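Local coordinates for protein arylesterase (Sulfolobus solfataricus, PDB 5L2P) that hydrolyses aryl and other carboxylic esters as well as aryl dialkyl phosphates such as paraoxon, serving as a broad-specificity arylesterase and paraoxonase, at residues L116-D128 / K215-F229. Numbering follows the deposited sequence.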
ATOM      1  N   LEU A 116      20.368  30.200   1.412  1.00 57.50           N
ATOM      2  CA  LEU A 116      20.490  28.778   1.684  1.00 59.02           C
ATOM      3  C   LEU A 116      21.256  28.461   2.971  1.00 64.58           C
ATOM      4  O   LEU A 116      22.093  29.262   3.434  1.00 64.81           O
ATOM      5  CB  LEU A 116      21.220  28.089   0.522  1.00 57.15           C
ATOM      6  CG  LEU A 116      20.624  28.301  -0.873  1.00 54.75           C
ATOM      7  CD1 LEU A 116      21.462  27.586  -1.909  1.00 55.13           C
ATOM      8  CD2 LEU A 116      19.186  27.812  -0.934  1.00 54.15           C
ATOM      9  N   ALA A 117      20.963  27.286   3.545  1.00 63.08           N
ATOM     10  CA  ALA A 117      21.754  26.736   4.647  1.00 63.18           C
ATOM     11  C   ALA A 117      22.994  26.034   4.084  1.00 65.94           C
ATOM     12  O   ALA A 117      23.037  25.737   2.889  1.00 65.35           O
ATOM     13  CB  ALA A 117      20.924  25.756   5.435  1.00 61.25           C
ATOM     14  N   PRO A 118      24.023  25.786   4.918  1.00 69.52           N
ATOM     15  CA  PRO A 118      24.173  26.128   6.330  1.00 70.52           C
ATOM     16  C   PRO A 118      24.492  27.606   6.651  1.00 68.65           C
ATOM     17  O   PRO A 118      24.527  27.971   7.820  1.00 66.62           O
ATOM     18  CB  PRO A 118      25.359  25.252   6.751  1.00 73.19           C
ATOM     19  CG  PRO A 118      26.227  25.214   5.558  1.00 72.33           C
ATOM     20  CD  PRO A 118      25.266  25.180   4.387  1.00 72.48           C
ATOM     21  N   GLU A 119      24.700  28.441   5.645  1.00 70.00           N
ATOM     22  CA  GLU A 119      25.044  29.842   5.886  1.00 71.37           C
ATOM     23  C   GLU A 119      23.871  30.536   6.578  1.00 71.64           C
ATOM     24  O   GLU A 119      24.051  31.221   7.560  1.00 78.34           O
ATOM     25  CB  GLU A 119      25.380  30.564   4.569  1.00 71.15           C
ATOM     26  CG  GLU A 119      26.632  30.030   3.872  1.00 71.44           C
ATOM     27  CD  GLU A 119      26.359  28.915   2.857  1.00 72.00           C
ATOM     28  OE1 GLU A 119      25.320  28.203   2.974  1.00 71.39           O
ATOM     29  OE2 GLU A 119      27.206  28.710   1.960  1.00 70.38           O
ATOM     30  N   TYR A 120      22.673  30.363   6.048  1.00 69.41           N
ATOM     31  CA  TYR A 120      21.476  30.981   6.599  1.00 67.66           C
ATOM     32  C   TYR A 120      20.466  29.898   6.947  1.00 65.17           C
ATOM     33  O   TYR A 120      19.953  29.186   6.071  1.00 61.23           O
ATOM     34  CB  TYR A 120      20.874  31.942   5.600  1.00 68.45           C
ATOM     35  CG  TYR A 120      21.792  33.079   5.264  1.00 75.26           C
ATOM     36  CD1 TYR A 120      22.700  32.973   4.188  1.00 77.58           C
ATOM     37  CD2 TYR A 120      21.778  34.258   6.011  1.00 74.37           C
ATOM     38  CE1 TYR A 120      23.541  34.013   3.860  1.00 76.37           C
ATOM     39  CE2 TYR A 120      22.631  35.304   5.694  1.00 77.12           C
ATOM     40  CZ  TYR A 120      23.502  35.185   4.614  1.00 79.13           C
ATOM     41  OH  TYR A 120      24.345  36.233   4.287  1.00 82.18           O
ATOM     42  N   LYS A 121      20.209  29.764   8.238  1.00 62.72           N
ATOM     43  CA  LYS A 121      19.388  28.699   8.737  1.00 62.00           C
ATOM     44  C   LYS A 121      17.922  29.103   8.684  1.00 61.70           C
ATOM     45  O   LYS A 121      17.598  30.279   8.473  1.00 58.04           O
ATOM     46  CB  LYS A 121      19.774  28.347  10.175  1.00 64.43           C
ATOM     47  CG  LYS A 121      21.057  27.527  10.261  1.00 68.81           C
ATOM     48  CD  LYS A 121      21.216  26.912  11.640  1.00 69.88           C
ATOM     49  CE  LYS A 121      22.491  26.119  11.710  1.00 72.10           C
ATOM     50  NZ  LYS A 121      22.287  24.741  11.200  1.00 71.91           N
ATOM     51  N   PHE A 122      17.046  28.106   8.864  1.00 58.27           N
ATOM     52  CA  PHE A 122      15.645  28.347   9.098  1.00 57.01           C
ATOM     53  C   PHE A 122      15.473  29.439  10.171  1.00 55.55           C
ATOM     54  O   PHE A 122      16.169  29.419  11.180  1.00 56.15           O
ATOM     55  CB  PHE A 122      14.980  27.043   9.555  1.00 57.76           C
ATOM     56  CG  PHE A 122      13.566  27.205  10.016  1.00 56.77           C
ATOM     57  CD1 PHE A 122      12.515  27.163   9.126  1.00 54.61           C
ATOM     58  CD2 PHE A 122      13.289  27.387  11.368  1.00 60.57           C
ATOM     59  CE1 PHE A 122      11.199  27.297   9.575  1.00 56.30           C
ATOM     60  CE2 PHE A 122      11.974  27.527  11.822  1.00 57.96           C
ATOM     61  CZ  PHE A 122      10.927  27.489  10.924  1.00 56.00           C
ATOM     62  N   PRO A 123      14.537  30.376   9.971  1.00 54.40           N
ATOM     63  CA  PRO A 123      13.542  30.476   8.893  1.00 53.55           C
ATOM     64  C   PRO A 123      13.892  31.448   7.730  1.00 51.21           C
ATOM     65  O   PRO A 123      12.986  31.937   7.073  1.00 49.48           O
ATOM     66  CB  PRO A 123      12.304  30.981   9.656  1.00 54.17           C
ATOM     67  CG  PRO A 123      12.901  31.909  10.650  1.00 54.84           C
ATOM     68  CD  PRO A 123      14.279  31.371  11.019  1.00 54.64           C
ATOM     69  N   THR A 124      15.173  31.689   7.470  1.00 51.17           N
ATOM     70  CA  THR A 124      15.597  32.707   6.503  1.00 50.14           C
ATOM     71  C   THR A 124      15.014  32.482   5.122  1.00 48.51           C
ATOM     72  O   THR A 124      14.396  33.379   4.559  1.00 47.01           O
ATOM     73  CB  THR A 124      17.145  32.747   6.372  1.00 54.25           C
ATOM     74  OG1 THR A 124      17.751  32.948   7.647  1.00 56.33           O
ATOM     75  CG2 THR A 124      17.613  33.891   5.447  1.00 54.02           C
ATOM     76  N   ALA A 125      15.168  31.270   4.588  1.00 50.10           N
ATOM     77  CA  ALA A 125      14.571  30.900   3.272  1.00 51.55           C
ATOM     78  C   ALA A 125      13.071  31.169   3.177  1.00 54.13           C
ATOM     79  O   ALA A 125      12.583  31.639   2.142  1.00 53.74           O
ATOM     80  CB  ALA A 125      14.823  29.432   2.945  1.00 50.88           C
ATOM     81  N   VAL A 126      12.336  30.892   4.260  1.00 56.15           N
ATOM     82  CA  VAL A 126      10.883  31.068   4.239  1.00 58.21           C
ATOM     83  C   VAL A 126      10.529  32.539   4.122  1.00 57.67           C
ATOM     84  O   VAL A 126       9.642  32.931   3.345  1.00 58.62           O
ATOM     85  CB  VAL A 126      10.204  30.484   5.491  1.00 59.53           C
ATOM     86  CG1 VAL A 126       8.692  30.709   5.424  1.00 57.92           C
ATOM     87  CG2 VAL A 126      10.545  28.998   5.620  1.00 59.70           C
ATOM     88  N   TYR A 127      11.216  33.357   4.906  1.00 58.54           N
ATOM     89  CA  TYR A 127      10.986  34.807   4.851  1.00 62.11           C
ATOM     90  C   TYR A 127      11.511  35.476   3.582  1.00 61.82           C
ATOM     91  O   TYR A 127      10.897  36.450   3.126  1.00 67.85           O
ATOM     92  CB  TYR A 127      11.527  35.486   6.099  1.00 65.71           C
ATOM     93  CG  TYR A 127      10.652  35.218   7.298  1.00 67.65           C
ATOM     94  CD1 TYR A 127       9.344  35.711   7.344  1.00 70.05           C
ATOM     95  CD2 TYR A 127      11.110  34.458   8.373  1.00 69.91           C
ATOM     96  CE1 TYR A 127       8.519  35.446   8.421  1.00 75.89           C
ATOM     97  CE2 TYR A 127      10.286  34.206   9.477  1.00 72.64           C
ATOM     98  CZ  TYR A 127       8.994  34.696   9.482  1.00 74.76           C
ATOM     99  OH  TYR A 127       8.157  34.474  10.531  1.00 77.70           O
ATOM    100  N   ASP A 128      12.601  34.958   3.013  1.00 58.24           N
ATOM    101  CA  ASP A 128      13.082  35.477   1.731  1.00 60.33           C
ATOM    102  C   ASP A 128      12.044  35.265   0.644  1.00 57.78           C
ATOM    103  O   ASP A 128      11.810  36.160  -0.178  1.00 57.25           O
ATOM    104  CB  ASP A 128      14.406  34.808   1.277  1.00 63.29           C
ATOM    105  CG  ASP A 128      15.633  35.379   1.973  1.00 64.85           C
ATOM    106  OD1 ASP A 128      15.511  36.294   2.809  1.00 68.08           O
ATOM    107  OD2 ASP A 128      16.732  34.868   1.716  1.00 64.67           O
ATOM    108  N   LYS A 215      19.292  18.800   9.392  1.00 59.69           N
ATOM    109  CA  LYS A 215      20.255  19.243  10.413  1.00 63.99           C
ATOM    110  C   LYS A 215      20.974  20.538  10.031  1.00 64.35           C
ATOM    111  O   LYS A 215      21.283  21.359  10.891  1.00 63.15           O
ATOM    112  CB  LYS A 215      21.324  18.182  10.656  1.00 70.80           C
ATOM    113  CG  LYS A 215      20.877  16.999  11.485  1.00 77.15           C
ATOM    114  CD  LYS A 215      22.023  16.009  11.623  1.00 85.71           C
ATOM    115  CE  LYS A 215      21.607  14.756  12.397  1.00 89.77           C
ATOM    116  NZ  LYS A 215      21.659  14.969  13.876  1.00 90.78           N
ATOM    117  N   MET A 216      21.250  20.704   8.742  1.00 65.33           N
ATOM    118  CA  MET A 216      21.927  21.900   8.232  1.00 66.68           C
ATOM    119  C   MET A 216      21.001  23.108   8.193  1.00 63.28           C
ATOM    120  O   MET A 216      21.433  24.223   8.413  1.00 65.27           O
ATOM    121  CB  MET A 216      22.458  21.630   6.834  1.00 69.56           C
ATOM    122  CG  MET A 216      23.469  20.511   6.813  1.00 75.89           C
ATOM    123  SD  MET A 216      25.133  21.177   6.774  1.00 87.37           S
ATOM    124  CE  MET A 216      25.299  21.453   5.005  1.00 85.39           C
ATOM    125  N   TYR A 217      19.720  22.864   7.937  1.00 62.17           N
ATOM    126  CA  TYR A 217      18.715  23.917   7.779  1.00 58.23           C
ATOM    127  C   TYR A 217      18.169  24.397   9.110  1.00 58.40           C
ATOM    128  O   TYR A 217      18.082  25.610   9.323  1.00 56.78           O
ATOM    129  CB  TYR A 217      17.602  23.410   6.872  1.00 57.14           C
ATOM    130  CG  TYR A 217      16.499  24.386   6.573  1.00 58.32           C
ATOM    131  CD1 TYR A 217      16.792  25.660   6.111  1.00 57.93           C
ATOM    132  CD2 TYR A 217      15.139  24.010   6.721  1.00 56.33           C
ATOM    133  CE1 TYR A 217      15.773  26.550   5.826  1.00 60.07           C
ATOM    134  CE2 TYR A 217      14.133  24.890   6.443  1.00 55.60           C
ATOM    135  CZ  TYR A 217      14.447  26.157   5.998  1.00 57.29           C
ATOM    136  OH  TYR A 217      13.436  27.053   5.705  1.00 60.42           O
ATOM    137  N   ILE A 218      17.833  23.470  10.014  1.00 59.26           N
ATOM    138  CA  ILE A 218      17.244  23.850  11.314  1.00 63.78           C
ATOM    139  C   ILE A 218      18.290  24.281  12.338  1.00 64.99           C
ATOM    140  O   ILE A 218      19.459  23.905  12.239  1.00 71.79           O
ATOM    141  CB  ILE A 218      16.329  22.756  11.930  1.00 65.15           C
ATOM    142  CG1 ILE A 218      17.134  21.510  12.313  1.00 66.96           C
ATOM    143  CG2 ILE A 218      15.174  22.455  10.978  1.00 64.27           C
ATOM    144  CD1 ILE A 218      16.298  20.516  13.083  1.00 72.30           C
ATOM    145  N   ARG A 219      17.859  25.088  13.306  1.00 63.43           N
ATOM    146  CA  ARG A 219      18.748  25.609  14.350  1.00 63.82           C
ATOM    147  C   ARG A 219      18.940  24.583  15.455  1.00 65.00           C
ATOM    148  O   ARG A 219      20.037  24.362  15.931  1.00 64.43           O
ATOM    149  CB  ARG A 219      18.179  26.898  14.933  1.00 62.86           C
ATOM    150  CG  ARG A 219      18.083  28.021  13.907  1.00 62.80           C
ATOM    151  CD  ARG A 219      17.230  29.170  14.388  1.00 63.50           C
ATOM    152  NE  ARG A 219      15.820  28.790  14.426  1.00 62.88           N
ATOM    153  CZ  ARG A 219      14.836  29.623  14.698  1.00 61.77           C
ATOM    154  NH1 ARG A 219      15.101  30.882  14.961  1.00 64.18           N
ATOM    155  NH2 ARG A 219      13.590  29.196  14.693  1.00 61.44           N
ATOM    156  N   ASP A 220      17.835  24.002  15.897  1.00 68.59           N
ATOM    157  CA  ASP A 220      17.840  22.955  16.906  1.00 70.78           C
ATOM    158  C   ASP A 220      16.561  22.125  16.795  1.00 70.87           C
ATOM    159  O   ASP A 220      15.705  22.400  15.930  1.00 68.18           O
ATOM    160  CB  ASP A 220      17.978  23.559  18.311  1.00 74.64           C
ATOM    161  CG  ASP A 220      16.876  24.550  18.645  1.00 77.19           C
ATOM    162  OD1 ASP A 220      15.688  24.187  18.593  1.00 77.10           O
ATOM    163  OD2 ASP A 220      17.217  25.703  18.979  1.00 85.56           O
ATOM    164  N   GLU A 221      16.421  21.138  17.686  1.00 72.77           N
ATOM    165  CA  GLU A 221      15.319  20.188  17.628  1.00 72.50           C
ATOM    166  C   GLU A 221      13.916  20.811  17.833  1.00 74.84           C
ATOM    167  O   GLU A 221      12.917  20.226  17.410  1.00 77.28           O
ATOM    168  CB  GLU A 221      15.545  19.038  18.606  1.00 75.36           C
ATOM    169  CG  GLU A 221      15.397  19.368  20.095  1.00 79.40           C
ATOM    170  CD  GLU A 221      16.647  19.967  20.742  1.00 83.68           C
ATOM    171  OE1 GLU A 221      17.468  20.647  20.025  1.00 86.01           O
ATOM    172  OE2 GLU A 221      16.795  19.760  21.975  1.00 80.58           O
ATOM    173  N   LYS A 222      13.835  21.984  18.461  1.00 73.85           N
ATOM    174  CA  LYS A 222      12.550  22.661  18.682  1.00 69.93           C
ATOM    175  C   LYS A 222      11.890  23.107  17.384  1.00 66.02           C
ATOM    176  O   LYS A 222      10.669  23.272  17.342  1.00 62.66           O
ATOM    177  CB  LYS A 222      12.691  23.889  19.593  1.00 72.25           C
ATOM    178  CG  LYS A 222      13.408  23.630  20.910  1.00 78.20           C
ATOM    179  CD  LYS A 222      13.236  24.782  21.898  1.00 81.69           C
ATOM    180  CE  LYS A 222      14.385  24.788  22.906  1.00 85.87           C
ATOM    181  NZ  LYS A 222      14.207  25.726  24.058  1.00 88.61           N
ATOM    182  N   ASP A 223      12.710  23.356  16.349  1.00 62.33           N
ATOM    183  CA  ASP A 223      12.216  23.733  15.010  1.00 60.45           C
ATOM    184  C   ASP A 223      11.478  22.605  14.306  1.00 56.89           C
ATOM    185  O   ASP A 223      10.690  22.876  13.407  1.00 55.61           O
ATOM    186  CB  ASP A 223      13.373  24.181  14.091  1.00 61.00           C
ATOM    187  CG  ASP A 223      13.958  25.488  14.488  1.00 62.80           C
ATOM    188  OD1 ASP A 223      13.222  26.292  15.127  1.00 64.40           O
ATOM    189  OD2 ASP A 223      15.156  25.711  14.165  1.00 62.42           O
ATOM    190  N   LEU A 224      11.755  21.359  14.689  1.00 56.68           N
ATOM    191  CA  LEU A 224      11.078  20.203  14.091  1.00 55.79           C
ATOM    192  C   LEU A 224       9.546  20.282  14.156  1.00 53.50           C
ATOM    193  O   LEU A 224       8.888  19.843  13.237  1.00 52.77           O
ATOM    194  CB  LEU A 224      11.553  18.901  14.732  1.00 56.46           C
ATOM    195  CG  LEU A 224      13.005  18.503  14.568  1.00 56.67           C
ATOM    196  CD1 LEU A 224      13.234  17.288  15.459  1.00 58.21           C
ATOM    197  CD2 LEU A 224      13.325  18.218  13.101  1.00 56.90           C
ATOM    198  N   TYR A 225       8.994  20.874  15.202  1.00 54.85           N
ATOM    199  CA  TYR A 225       7.529  20.995  15.314  1.00 57.21           C
ATOM    200  C   TYR A 225       7.025  22.385  14.995  1.00 58.62           C
ATOM    201  O   TYR A 225       5.851  22.708  15.217  1.00 62.56           O
ATOM    202  CB  TYR A 225       7.020  20.553  16.697  1.00 59.58           C
ATOM    203  CG  TYR A 225       7.601  21.287  17.901  1.00 59.08           C
ATOM    204  CD1 TYR A 225       7.103  22.521  18.318  1.00 58.28           C
ATOM    205  CD2 TYR A 225       8.611  20.705  18.653  1.00 59.91           C
ATOM    206  CE1 TYR A 225       7.623  23.152  19.426  1.00 58.77           C
ATOM    207  CE2 TYR A 225       9.131  21.338  19.751  1.00 60.19           C
ATOM    208  CZ  TYR A 225       8.649  22.546  20.136  1.00 59.94           C
ATOM    209  OH  TYR A 225       9.265  23.101  21.265  1.00 62.96           O
ATOM    210  N   ASN A 226       7.894  23.205  14.425  1.00 59.23           N
ATOM    211  CA  ASN A 226       7.495  24.525  13.952  1.00 57.41           C
ATOM    212  C   ASN A 226       6.695  24.353  12.664  1.00 59.28           C
ATOM    213  O   ASN A 226       7.149  23.673  11.746  1.00 59.04           O
ATOM    214  CB  ASN A 226       8.740  25.374  13.691  1.00 56.52           C
ATOM    215  CG  ASN A 226       8.416  26.868  13.584  1.00 56.52           C
ATOM    216  OD1 ASN A 226       7.549  27.255  12.846  1.00 57.89           O
ATOM    217  ND2 ASN A 226       9.130  27.702  14.319  1.00 55.90           N
ATOM    218  N   PRO A 227       5.494  24.948  12.591  1.00 62.94           N
ATOM    219  CA  PRO A 227       4.695  24.763  11.373  1.00 61.74           C
ATOM    220  C   PRO A 227       5.312  25.389  10.103  1.00 61.57           C
ATOM    221  O   PRO A 227       5.039  24.906   9.018  1.00 61.93           O
ATOM    222  CB  PRO A 227       3.345  25.408  11.720  1.00 63.25           C
ATOM    223  CG  PRO A 227       3.317  25.513  13.195  1.00 64.66           C
ATOM    224  CD  PRO A 227       4.750  25.670  13.639  1.00 64.10           C
ATOM    225  N   LEU A 228       6.139  26.426  10.230  1.00 60.35           N
ATOM    226  CA  LEU A 228       6.837  26.974   9.059  1.00 61.98           C
ATOM    227  C   LEU A 228       7.916  26.029   8.520  1.00 58.67           C
ATOM    228  O   LEU A 228       8.301  26.150   7.361  1.00 63.74           O
ATOM    229  CB  LEU A 228       7.477  28.331   9.354  1.00 64.34           C
ATOM    230  CG  LEU A 228       6.503  29.434   9.793  1.00 68.54           C
ATOM    231  CD1 LEU A 228       7.229  30.744  10.082  1.00 68.75           C
ATOM    232  CD2 LEU A 228       5.395  29.685   8.789  1.00 71.53           C
ATOM    233  N   PHE A 229       8.406  25.117   9.352  1.00 53.27           N
ATOM    234  CA  PHE A 229       9.286  24.075   8.897  1.00 51.07           C
ATOM    235  C   PHE A 229       8.497  22.840   8.463  1.00 53.48           C
ATOM    236  O   PHE A 229       8.761  22.267   7.385  1.00 55.40           O
ATOM    237  CB  PHE A 229      10.280  23.715   9.977  1.00 48.70           C
ATOM    238  CG  PHE A 229      11.037  22.448   9.698  1.00 48.74           C
ATOM    239  CD1 PHE A 229      12.034  22.416   8.753  1.00 48.95           C
ATOM    240  CD2 PHE A 229      10.768  21.302  10.416  1.00 50.53           C
ATOM    241  CE1 PHE A 229      12.728  21.261   8.509  1.00 50.51           C
ATOM    242  CE2 PHE A 229      11.451  20.134  10.179  1.00 51.29           C
ATOM    243  CZ  PHE A 229      12.436  20.105   9.219  1.00 50.88           C
TER
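Phe122 and Tyr217 meet through matching first torsions: each CG lies anti to its own backbone N (chi1 172° and -178°), which brings the edge of the Phe122 ring toward the face of Tyr217 in an offset edge-to-face pair. In this alpha/beta hydrolase fold of the GDXG family, the contact joins the loop leading into helix 124-138 to the chain leaving helix 212-217. Phe122 CB stands over the Tyr217 ring, 3.8 Å from its centroid, and Phe122 N donates to Tyr217 O at 2.7 Å. Trp86 stacks on Tyr217, whose side chain is about 11 Å from that of Ser156, the inferred nucleophile. Phe229 CB sits over one face of Phe122, and the amide of Asn226 meets its edge. Lys121, bent at chi4, sends NZ to Met216 O (3.0 Å) and Ile218 O (3.1 Å), above both carbonyl planes. A methionine in its place would probably leave these two carbonyls without their shared donor where the helix ends. Arg219 grips Asp223 side-on beside the Phe122 ring, while Pro123 CD lies over a guanidinium face. Asp223 OD2 takes Arg219 NE on its syn lone pair at 3.2 Å and also accepts from Arg219 N.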